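Local coordinates for glucose-6-phosphate isomerase (PDB 3QKI), which probably interconverts alpha-D-glucose 6-phosphate and beta-D-fructose 6-phosphate, an early step of glycolysis, at residues Asn288-Leu291 against Thr292-Gly296; Thr257-Asn260 against Ala261-Lys265; Ile23-Lys27 against Ser28-Leu32; Thr363-Asn367 against Ser368-Asp372; Val461-Asn464 against His465-Leu468. All coordinates share one frame; numbering follows the deposited sequence.

How the contacts relate
All five contacts are local, made along or at the end of a helix, yet their chemistry follows their place in the fold. Contacts 1 and 2 are neighbours, touching through Phe295, which meets Met258, Ala261, Arg262 and Lys265, and their helices pack on the parallel sheet of one half of the chain. Contact 1 is at the surface and carries a salt bridge, whereas contact 2 is buried and reaches the second subunit. Contacts 3 and 4 meet about 51 and 43 Å from contact 2, centre to centre; the partly buried start of helix 27-39 lies against the buried aromatic end of helix 356-371. Contact 5 stands apart, a buried helix start whose acids face the other subunit.

Contact 1 of 5, residues Asn288-Leu291 against Thr292-Gly296; sequences NLKL and TDEFG
Lys290 and Glu294 run side by side on helix 289-295 and close a salt bridge, with Lys290 NZ 3.0 Å from Glu294 OE1. The lysine is met on the syn lone pair of that oxygen, and a bend at its last torsion (chi4 -79°) turns the ammonium toward the acid. The other carboxylate oxygen, Glu294 OE2, rests instead on a methyl group, 3.5 Å from Leu291 CD2. Along the backbone the donors are used in order. Thr292 N reaches Asn288 O at 3.0 Å, Asp293 N reaches Leu289 O at 3.1 Å, Glu294 N goes to Lys290 O, and Phe295 N goes to Leu291 O. The first turn still needs an acceptor for Leu291 N, and the side chain of Asn288 provides it: OD1 takes this N-H at 3.0 Å, the donor standing 54° above the plane of the amide carbonyl. The far end of the same amide is held too, since ND2 donates to O of Thr251, a residue of the sugar-phosphate site. At the back, Gly296 turns to positive phi (94°) and sends its N to Asp293 O at 2.9 Å, while Lys265 of the adjacent helix serves Phe295 O. An asparagine N-cap at one end and a Schellman motif at the other thus bound the short helix of a beta-alpha-beta unit, between parallel strands 282-285 and 302-303.

Contact 2 of 5, residues Thr257-Asn260 against Ala261-Lys265; sequences TMLN and ARSIK
A fold at chi3 (-58°) bends the chain of Arg262 back over the preceding turn, so that its guanidinium lays one face on the backbone of Met258 and Leu259. Arg262 NH2 lies 3.5 Å from Leu259 CA, and Met258 O also sits on this face, off toward the rim, where the angle is too poor for a bond with NH1. The side chains of Leu259 and Arg262 meet at about a right angle. With chi1 at -58°, Ser263 places OG beside its own backbone N, and both donate to Leu259 O, OG at 2.8 Å and N at 3.0 Å, arriving from opposite faces of the carbonyl plane. This is the familiar way in which a serine within a helix bonds to the carbonyl four residues back, here in helix 255-268, which packs on strands 168-172 and 243-248 of the parallel sheet. On the sheet side, the methionine chain is bent twice, bringing Met258 CE to 3.9 Å from Ala261 CB, and both residues touch Ile247. Asn260 directs its ND2 to Asn225 O. Away from the sheet, Arg262 NE forms a salt bridge with Glu460 of the second subunit, against which Leu259 also packs.

Contact 3 of 5, residues Ile23-Lys27 against Ser28-Leu32; sequences ITNLK and SYKEL
The start of helix 27-39, with the short 3-10 segment 23-25 leading into it and Leu26 at the N-cap, is bound together by Tyr29, whose ring lies against Thr24. The alpha carbon of Thr24 makes a CH-pi contact over one face of the ring, 3.8 Å from its centroid and 19° off the normal. The two side chains run alongside and point the same way, Thr24 CG2 coming to 3.6 Å from Tyr29 CZ. With CG opposite its own backbone N (chi1 -173°), the ring runs out alongside Thr24, whose 3-10 segment passes beside it. At the helix start, Leu26 O accepts from Lys30 N at 3.1 Å, and more weakly from Tyr29 N. Lys30, extended beyond CG, stretches back along the turn until NZ makes a weak hydrogen bond to Asn25 O at 3.3 Å. From the first residue of the helix, Lys27 reaches Glu31 a turn on in a salt bridge, NZ lying 2.9 Å from OE2 on its syn side but 28° out of the carboxylate plane. A water closes a second path between the same two groups: it donates to Glu31 OE1 at 2.8 Å and weakly receives from Lys27 NZ. Glu31 OE1 also pairs with Lys80, which leaves the acid shared between two lysines. Lys80 belongs to helix 75-87, where Ser28 finds Glu87 and Leu26 packs on Tyr84; on another flank Tyr29 packs on Phe365 of helix 356-371.

Contact 4 of 5, residues Thr363-Asn367 against Ser368-Asp372; sequences TSFYN and SHFFD
His369 N donates to Phe365 O at 2.8 Å, the shortest hydrogen bond of this last stretch of helix 356-371, and the same two residues stack their rings. Together with Tyr366, Phe370 and Phe371 they form an aromatic cluster at the helix end. The Phe365 and His369 rings are in a face-to-face stack, with centroids 4.5 Å apart and planes at 27°. Phe365 can reach forward along the helix because its CG is trans to the backbone N (chi1 173°). Phe370 meets the same phenyl differently, turning an edge toward its face in an offset edge-to-face pair with planes at 83°, where CE2 of Phe370 approaches CE2 of Phe365 at 3.9 Å. Tyr366 meets Phe370 and Phe371 at different parts of its ring, both obliquely: Tyr366 CD1 is 3.7 Å from Phe370 CD2, and Tyr366 CE2 is 3.5 Å from Phe371 CE1. The polar parts of the cluster are provided for. Tyr366 OH bonds to Arg72 O, and the imidazole is held at both nitrogens, NE2 by Asn414 O and ND1 by the hydroxyl of Tyr29, which fixes the rotation of the ring that Phe365 stacks on. Helix 27-39 contributes more cover, with Leu32 and Ser36 against Phe370. Toward the end the backbone bonds lengthen, Phe371 N making only a weak one to Asn367 O at 3.3 Å, before Asp372 leaves helical geometry with positive phi. Within the stack, Phe365 CE1 stands over the centre of the imidazole of His369, 3.7 Å above its plane.

Contact 5 of 5, residues Val461-Asn464 against His465-Leu468; sequences VVSN and HDEL
The side chains of Ser463 and Asp466 meet across the first turn of helix 464-481. The serine hydroxyl occupies the position between its backbone N and carbonyl carbon (chi1 71°), from where OG accepts the amide of Asp466 at 3.1 Å and lies 3.4 Å from Asp466 CB. Ser463 is the N-cap residue, and this is its capping bond. In a full capping box the acid three residues on would accept from the backbone N of the cap; here a water stands in, taking the N-H of Ser463 at 3.0 Å and donating to Asp466 OD2 at 2.7 Å. A second water bridges Ser463 OG and Asp466 OD1, so both oxygens of the carboxylate are tied to the capping residue. The same oxygens have partners on the second subunit, OD2 in a salt bridge with Arg572 and OD1 in a hydrogen bond with Tyr594, and this setting would be expected to favour the charged acid. Val462, just ahead of the cap, points at the helix and slants across Asp466, CB to CB at 3.8 Å. It meets Glu467 at about a right angle: Val462 CG2 is 3.6 Å from Glu467 OE1, while OE2 of that glutamate is engaged by Arg565 of the second subunit. Glu467 N reaches Ser463 O at 2.9 Å, and Leu468 N reaches Asn464 O. The turn thus begins a helix that follows strand 443-448, to whose last residue, Phe448, His465 NE2 bonds at the carbonyl, while the second subunit closes over its acidic side.

Contact 1 of 5, residues Asn288-Leu291 against Thr292-Gly296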
# COMPACT_ATOMS: atom_id res chain seq x y z
N ASN A 288 -2.39 -19.55 25.41
CA ASN A 288 -3.21 -19.38 26.59
C ASN A 288 -4.32 -20.42 26.57
O ASN A 288 -5.43 -20.16 26.10
CB ASN A 288 -3.75 -17.97 26.68
CG ASN A 288 -4.35 -17.67 28.03
OD1 ASN A 288 -4.89 -18.56 28.72
ND2 ASN A 288 -4.26 -16.42 28.43
N LEU A 289 -4.01 -21.61 27.09
CA LEU A 289 -4.94 -22.73 27.11
C LEU A 289 -6.15 -22.50 27.99
O LEU A 289 -7.23 -23.00 27.68
CB LEU A 289 -4.23 -24.06 27.39
CG LEU A 289 -3.12 -24.45 26.40
CD1 LEU A 289 -2.38 -25.66 26.86
CD2 LEU A 289 -3.67 -24.70 25.01
N LYS A 290 -6.00 -21.70 29.05
CA LYS A 290 -7.09 -21.34 29.96
C LYS A 290 -8.16 -20.53 29.19
O LYS A 290 -9.36 -20.81 29.30
CB LYS A 290 -6.53 -20.50 31.14
CG LYS A 290 -7.59 -19.98 32.11
CD LYS A 290 -7.02 -18.90 33.03
CE LYS A 290 -7.99 -18.48 34.11
NZ LYS A 290 -9.01 -17.53 33.60
N LEU A 291 -7.70 -19.53 28.42
CA LEU A 291 -8.59 -18.64 27.65
C LEU A 291 -9.19 -19.25 26.41
O LEU A 291 -10.36 -19.02 26.14
CB LEU A 291 -7.96 -17.26 27.42
CG LEU A 291 -7.78 -16.42 28.71
CD1 LEU A 291 -7.32 -15.07 28.38
CD2 LEU A 291 -9.10 -16.27 29.49
N THR A 292 -8.45 -20.13 25.72
CA THR A 292 -9.01 -20.86 24.57
C THR A 292 -10.13 -21.79 25.07
O THR A 292 -11.19 -21.87 24.46
CB THR A 292 -7.92 -21.58 23.77
OG1 THR A 292 -7.22 -22.48 24.62
CG2 THR A 292 -6.95 -20.61 23.10
N ASP A 293 -9.90 -22.44 26.23
CA ASP A 293 -10.88 -23.31 26.88
C ASP A 293 -12.16 -22.53 27.20
O ASP A 293 -13.25 -22.95 26.81
CB ASP A 293 -10.28 -23.90 28.17
CG ASP A 293 -10.38 -25.40 28.24
OD1 ASP A 293 -9.99 -26.08 27.25
OD2 ASP A 293 -10.84 -25.91 29.28
N GLU A 294 -12.01 -21.35 27.83
CA GLU A 294 -13.12 -20.46 28.19
C GLU A 294 -13.91 -20.02 26.97
O GLU A 294 -15.14 -19.86 27.04
CB GLU A 294 -12.58 -19.22 28.91
CG GLU A 294 -12.89 -19.24 30.40
CD GLU A 294 -12.02 -18.34 31.25
OE1 GLU A 294 -11.32 -18.87 32.15
OE2 GLU A 294 -12.06 -17.11 31.06
N PHE A 295 -13.21 -19.84 25.84
CA PHE A 295 -13.80 -19.41 24.58
C PHE A 295 -14.63 -20.53 23.95
O PHE A 295 -15.47 -20.27 23.08
CB PHE A 295 -12.69 -18.92 23.61
CG PHE A 295 -13.20 -17.96 22.55
CD1 PHE A 295 -13.32 -16.61 22.82
CD2 PHE A 295 -13.60 -18.43 21.31
CE1 PHE A 295 -13.83 -15.73 21.85
CE2 PHE A 295 -14.14 -17.56 20.36
CZ PHE A 295 -14.23 -16.21 20.63
N GLY A 296 -14.41 -21.77 24.39
CA GLY A 296 -15.14 -22.91 23.87
C GLY A 296 -14.41 -23.62 22.75
O GLY A 296 -15.02 -24.37 21.99

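Contact 2 of 5, residues Thr257-Asn260 against Ala261-Lys265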
# COMPACT_ATOMS: atom_id res chain seq x y z
N THR A 257 -8.29 -8.38 18.06
CA THR A 257 -8.48 -9.77 17.67
C THR A 257 -9.63 -10.41 18.45
O THR A 257 -10.48 -11.08 17.85
CB THR A 257 -7.19 -10.56 17.90
OG1 THR A 257 -6.12 -9.87 17.27
CG2 THR A 257 -7.31 -12.02 17.42
N MET A 258 -9.64 -10.23 19.79
CA MET A 258 -10.64 -10.84 20.64
C MET A 258 -12.02 -10.24 20.50
O MET A 258 -12.99 -11.00 20.51
CB MET A 258 -10.17 -10.98 22.10
CG MET A 258 -8.90 -11.83 22.26
SD MET A 258 -8.79 -13.31 21.22
CE MET A 258 -10.21 -14.23 21.84
N LEU A 259 -12.12 -8.92 20.24
CA LEU A 259 -13.44 -8.33 19.96
C LEU A 259 -13.96 -8.90 18.62
O LEU A 259 -15.15 -9.22 18.50
CB LEU A 259 -13.38 -6.78 19.93
CG LEU A 259 -14.66 -6.03 19.53
CD1 LEU A 259 -15.89 -6.45 20.43
CD2 LEU A 259 -14.43 -4.52 19.58
N ASN A 260 -13.06 -9.07 17.63
CA ASN A 260 -13.43 -9.66 16.35
C ASN A 260 -13.81 -11.11 16.51
O ASN A 260 -14.78 -11.54 15.88
CB ASN A 260 -12.35 -9.47 15.29
CG ASN A 260 -12.45 -8.13 14.59
OD1 ASN A 260 -13.52 -7.54 14.48
ND2 ASN A 260 -11.32 -7.63 14.12
N ALA A 261 -13.08 -11.86 17.36
CA ALA A 261 -13.37 -13.27 17.65
C ALA A 261 -14.76 -13.40 18.30
O ALA A 261 -15.56 -14.23 17.86
CB ALA A 261 -12.29 -13.86 18.56
N ARG A 262 -15.06 -12.56 19.29
CA ARG A 262 -16.38 -12.58 19.94
C ARG A 262 -17.49 -12.24 18.94
O ARG A 262 -18.55 -12.90 18.95
CB ARG A 262 -16.44 -11.64 21.16
CG ARG A 262 -15.57 -12.14 22.33
CD ARG A 262 -15.75 -11.29 23.57
NE ARG A 262 -15.44 -9.86 23.40
CZ ARG A 262 -14.23 -9.33 23.54
NH1 ARG A 262 -13.18 -10.10 23.81
NH2 ARG A 262 -14.05 -8.03 23.41
N SER A 263 -17.22 -11.29 18.03
CA SER A 263 -18.17 -10.89 16.99
C SER A 263 -18.42 -12.03 15.99
O SER A 263 -19.57 -12.28 15.63
CB SER A 263 -17.68 -9.62 16.29
OG SER A 263 -17.50 -8.55 17.21
N ILE A 264 -17.36 -12.73 15.58
CA ILE A 264 -17.48 -13.84 14.64
C ILE A 264 -18.13 -15.06 15.30
O ILE A 264 -18.87 -15.79 14.62
CB ILE A 264 -16.17 -14.12 13.85
CG1 ILE A 264 -15.84 -12.92 12.92
CG2 ILE A 264 -16.20 -15.45 13.07
CD1 ILE A 264 -16.88 -12.64 11.75
N LYS A 265 -17.90 -15.25 16.60
CA LYS A 265 -18.53 -16.34 17.35
C LYS A 265 -20.06 -16.06 17.43
O LYS A 265 -20.84 -16.98 17.27
CB LYS A 265 -17.93 -16.47 18.76
CG LYS A 265 -18.47 -17.65 19.55
CD LYS A 265 -17.88 -17.64 20.95
CE LYS A 265 -18.22 -18.88 21.71
NZ LYS A 265 -17.87 -18.72 23.15

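Contact 3 of 5, residues Ile23-Lys27 against Ser28-Leu32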
# COMPACT_ATOMS: atom_id res chain seq x y z
N ILE A 23 28.31 3.46 16.28
CA ILE A 23 28.79 2.93 14.99
C ILE A 23 29.50 4.00 14.12
O ILE A 23 30.43 3.71 13.37
CB ILE A 23 27.65 2.22 14.21
CG1 ILE A 23 26.45 3.16 13.91
CG2 ILE A 23 27.24 0.93 14.91
CD1 ILE A 23 25.47 2.69 12.80
N THR A 24 29.04 5.24 14.25
CA THR A 24 29.55 6.40 13.50
C THR A 24 31.02 6.70 13.80
O THR A 24 31.65 7.39 13.02
CB THR A 24 28.62 7.60 13.68
OG1 THR A 24 28.47 7.85 15.07
CG2 THR A 24 27.26 7.38 13.05
N ASN A 25 31.55 6.15 14.93
CA ASN A 25 32.94 6.30 15.37
C ASN A 25 33.86 5.20 14.84
O ASN A 25 35.07 5.36 14.91
CB ASN A 25 33.04 6.43 16.89
CG ASN A 25 32.45 7.73 17.39
OD1 ASN A 25 32.93 8.83 17.06
ND2 ASN A 25 31.36 7.63 18.15
N LEU A 26 33.29 4.12 14.26
CA LEU A 26 34.08 3.02 13.70
C LEU A 26 34.93 3.49 12.51
O LEU A 26 34.50 4.36 11.74
CB LEU A 26 33.21 1.82 13.30
CG LEU A 26 32.46 1.11 14.45
CD1 LEU A 26 31.37 0.23 13.91
CD2 LEU A 26 33.38 0.26 15.27
N LYS A 27 36.16 2.94 12.42
CA LYS A 27 37.14 3.28 11.39
C LYS A 27 36.55 3.12 10.00
O LYS A 27 36.62 4.06 9.20
CB LYS A 27 38.43 2.46 11.55
CG LYS A 27 39.52 2.83 10.54
CD LYS A 27 40.57 1.74 10.40
CE LYS A 27 41.78 2.22 9.65
NZ LYS A 27 41.94 1.50 8.35
N SER A 28 35.95 1.94 9.71
CA SER A 28 35.33 1.62 8.43
C SER A 28 34.12 2.51 8.10
O SER A 28 33.89 2.77 6.92
CB SER A 28 34.98 0.14 8.34
OG SER A 28 34.14 -0.18 9.43
N TYR A 29 33.38 3.03 9.13
CA TYR A 29 32.26 3.94 8.90
C TYR A 29 32.81 5.31 8.43
O TYR A 29 32.30 5.91 7.47
CB TYR A 29 31.40 4.11 10.18
CG TYR A 29 30.13 4.90 9.98
CD1 TYR A 29 30.14 6.30 9.95
CD2 TYR A 29 28.89 4.26 9.89
CE1 TYR A 29 28.97 7.03 9.78
CE2 TYR A 29 27.71 4.99 9.68
CZ TYR A 29 27.76 6.38 9.62
OH TYR A 29 26.63 7.15 9.46
N LYS A 30 33.83 5.81 9.14
CA LYS A 30 34.48 7.08 8.82
C LYS A 30 35.08 7.01 7.38
O LYS A 30 34.96 7.98 6.64
CB LYS A 30 35.54 7.42 9.87
CG LYS A 30 34.95 7.97 11.17
CD LYS A 30 35.97 7.96 12.28
CE LYS A 30 35.45 8.62 13.53
NZ LYS A 30 36.35 8.41 14.70
N GLU A 31 35.58 5.83 6.97
CA GLU A 31 36.13 5.62 5.63
C GLU A 31 35.00 5.63 4.58
O GLU A 31 35.17 6.23 3.53
CB GLU A 31 36.96 4.32 5.56
CG GLU A 31 38.24 4.42 6.37
CD GLU A 31 39.08 3.16 6.48
OE1 GLU A 31 38.52 2.04 6.38
OE2 GLU A 31 40.31 3.29 6.69
N LEU A 32 33.84 5.01 4.90
CA LEU A 32 32.67 4.99 4.02
C LEU A 32 32.12 6.42 3.80
O LEU A 32 31.70 6.72 2.69
CB LEU A 32 31.58 4.04 4.55
CG LEU A 32 31.84 2.57 4.29
CD1 LEU A 32 31.06 1.69 5.24
CD2 LEU A 32 31.56 2.21 2.85
O HOH W 1 38.95 -0.15 8.14

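Contact 4 of 5, residues Thr363-Asn367 against Ser368-Asp372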
# COMPACT_ATOMS: atom_id res chain seq x y z
N THR A 363 23.79 -2.71 1.40
CA THR A 363 23.35 -1.78 0.35
C THR A 363 22.34 -0.80 0.94
O THR A 363 22.46 0.40 0.74
CB THR A 363 22.79 -2.57 -0.83
OG1 THR A 363 23.84 -3.39 -1.37
CG2 THR A 363 22.22 -1.70 -1.90
N SER A 364 21.33 -1.32 1.66
CA SER A 364 20.28 -0.54 2.30
C SER A 364 20.89 0.46 3.31
O SER A 364 20.52 1.64 3.31
CB SER A 364 19.31 -1.48 2.99
OG SER A 364 18.25 -0.79 3.65
N PHE A 365 21.82 -0.02 4.15
CA PHE A 365 22.54 0.76 5.16
C PHE A 365 23.34 1.88 4.49
O PHE A 365 23.30 3.02 4.95
CB PHE A 365 23.47 -0.19 5.96
CG PHE A 365 24.41 0.49 6.92
CD1 PHE A 365 23.95 0.98 8.14
CD2 PHE A 365 25.76 0.64 6.61
CE1 PHE A 365 24.83 1.61 9.04
CE2 PHE A 365 26.63 1.30 7.49
CZ PHE A 365 26.16 1.78 8.70
N TYR A 366 24.07 1.54 3.40
CA TYR A 366 24.88 2.47 2.62
C TYR A 366 24.01 3.61 2.04
O TYR A 366 24.31 4.79 2.26
CB TYR A 366 25.57 1.68 1.50
CG TYR A 366 26.42 2.49 0.56
CD1 TYR A 366 27.69 2.93 0.94
CD2 TYR A 366 26.01 2.74 -0.75
CE1 TYR A 366 28.50 3.64 0.06
CE2 TYR A 366 26.81 3.46 -1.63
CZ TYR A 366 28.06 3.90 -1.23
OH TYR A 366 28.86 4.59 -2.10
N ASN A 367 22.91 3.26 1.34
CA ASN A 367 21.98 4.25 0.76
C ASN A 367 21.38 5.16 1.80
O ASN A 367 21.31 6.38 1.58
CB ASN A 367 20.88 3.56 -0.03
CG ASN A 367 21.37 3.01 -1.34
OD1 ASN A 367 22.37 3.46 -1.87
ND2 ASN A 367 20.68 2.01 -1.87
N SER A 368 20.98 4.60 2.93
CA SER A 368 20.37 5.40 4.00
C SER A 368 21.40 6.28 4.72
O SER A 368 21.16 7.47 4.91
CB SER A 368 19.65 4.49 4.99
OG SER A 368 19.21 5.21 6.14
N HIS A 369 22.54 5.69 5.16
CA HIS A 369 23.53 6.45 5.90
C HIS A 369 24.36 7.44 5.13
O HIS A 369 24.57 8.55 5.60
CB HIS A 369 24.41 5.54 6.78
CG HIS A 369 23.74 5.17 8.06
ND1 HIS A 369 24.28 5.52 9.29
CD2 HIS A 369 22.56 4.53 8.28
CE1 HIS A 369 23.43 5.10 10.20
NE2 HIS A 369 22.37 4.50 9.64
N PHE A 370 24.86 7.04 3.96
CA PHE A 370 25.78 7.85 3.16
C PHE A 370 25.16 8.72 2.06
O PHE A 370 25.76 9.71 1.65
CB PHE A 370 26.96 6.99 2.69
CG PHE A 370 27.56 6.25 3.86
CD1 PHE A 370 28.21 6.94 4.88
CD2 PHE A 370 27.37 4.88 4.01
CE1 PHE A 370 28.68 6.27 6.00
CE2 PHE A 370 27.85 4.22 5.13
CZ PHE A 370 28.48 4.92 6.13
N PHE A 371 23.94 8.41 1.66
CA PHE A 371 23.24 9.19 0.63
C PHE A 371 22.00 9.85 1.20
O PHE A 371 21.36 10.65 0.51
CB PHE A 371 22.89 8.30 -0.56
CG PHE A 371 24.06 8.04 -1.47
CD1 PHE A 371 25.01 7.08 -1.16
CD2 PHE A 371 24.20 8.76 -2.66
CE1 PHE A 371 26.11 6.86 -2.00
CE2 PHE A 371 25.29 8.51 -3.51
CZ PHE A 371 26.24 7.58 -3.16
N ASP A 372 21.64 9.49 2.44
CA ASP A 372 20.47 10.00 3.15
C ASP A 372 19.16 9.66 2.43
O ASP A 372 18.21 10.46 2.43
CB ASP A 372 20.64 11.49 3.50
CG ASP A 372 20.04 11.88 4.83
OD1 ASP A 372 19.34 12.90 4.88
OD2 ASP A 372 20.30 11.17 5.84

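Contact 5 of 5, residues Val461-Asn464 against His465-Leu468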
# COMPACT_ATOMS: atom_id res chain seq x y z
N VAL A 461 3.13 -9.23 -30.60
CA VAL A 461 4.60 -9.09 -30.68
C VAL A 461 5.26 -9.96 -29.59
O VAL A 461 6.22 -10.68 -29.87
CB VAL A 461 4.98 -7.58 -30.57
CG1 VAL A 461 6.48 -7.39 -30.35
CG2 VAL A 461 4.53 -6.81 -31.82
N VAL A 462 4.71 -9.94 -28.37
CA VAL A 462 5.22 -10.74 -27.25
C VAL A 462 4.10 -11.36 -26.42
O VAL A 462 2.96 -10.88 -26.45
CB VAL A 462 6.17 -9.91 -26.33
CG1 VAL A 462 7.53 -9.66 -26.97
CG2 VAL A 462 5.52 -8.60 -25.87
N SER A 463 4.45 -12.36 -25.60
CA SER A 463 3.53 -12.93 -24.61
C SER A 463 3.28 -11.81 -23.59
O SER A 463 4.12 -10.90 -23.45
CB SER A 463 4.18 -14.12 -23.92
OG SER A 463 5.22 -13.74 -23.03
N ASN A 464 2.14 -11.85 -22.90
CA ASN A 464 1.80 -10.84 -21.91
C ASN A 464 2.86 -10.76 -20.80
O ASN A 464 3.19 -9.67 -20.35
CB ASN A 464 0.39 -11.09 -21.35
CG ASN A 464 -0.70 -11.10 -22.40
OD1 ASN A 464 -0.49 -11.54 -23.52
ND2 ASN A 464 -1.90 -10.65 -22.03
N HIS A 465 3.43 -11.92 -20.40
CA HIS A 465 4.44 -11.97 -19.35
C HIS A 465 5.72 -11.28 -19.83
O HIS A 465 6.34 -10.55 -19.05
CB HIS A 465 4.71 -13.41 -18.87
CG HIS A 465 5.64 -13.47 -17.69
ND1 HIS A 465 5.23 -13.10 -16.43
CD2 HIS A 465 6.96 -13.75 -17.66
CE1 HIS A 465 6.30 -13.22 -15.66
NE2 HIS A 465 7.37 -13.60 -16.36
N ASP A 466 6.10 -11.48 -21.12
CA ASP A 466 7.25 -10.78 -21.71
C ASP A 466 6.98 -9.29 -21.75
O ASP A 466 7.88 -8.52 -21.44
CB ASP A 466 7.59 -11.30 -23.11
CG ASP A 466 8.52 -12.49 -23.12
OD1 ASP A 466 8.86 -13.00 -22.02
OD2 ASP A 466 8.89 -12.93 -24.23
N GLU A 467 5.74 -8.87 -22.07
CA GLU A 467 5.39 -7.44 -22.07
C GLU A 467 5.62 -6.82 -20.67
O GLU A 467 6.23 -5.77 -20.58
CB GLU A 467 3.94 -7.20 -22.58
CG GLU A 467 3.53 -5.72 -22.59
CD GLU A 467 4.31 -4.82 -23.53
OE1 GLU A 467 4.82 -5.32 -24.55
OE2 GLU A 467 4.39 -3.60 -23.27
N LEU A 468 5.16 -7.50 -19.60
CA LEU A 468 5.37 -7.09 -18.21
C LEU A 468 6.87 -6.94 -17.93
O LEU A 468 7.31 -5.94 -17.35
CB LEU A 468 4.76 -8.15 -17.28
CG LEU A 468 5.09 -8.06 -15.77
CD1 LEU A 468 4.38 -6.87 -15.12
CD2 LEU A 468 4.74 -9.37 -15.07
O HOH W 2 7.17 -15.04 -21.60
O HOH W 3 7.13 -13.50 -26.21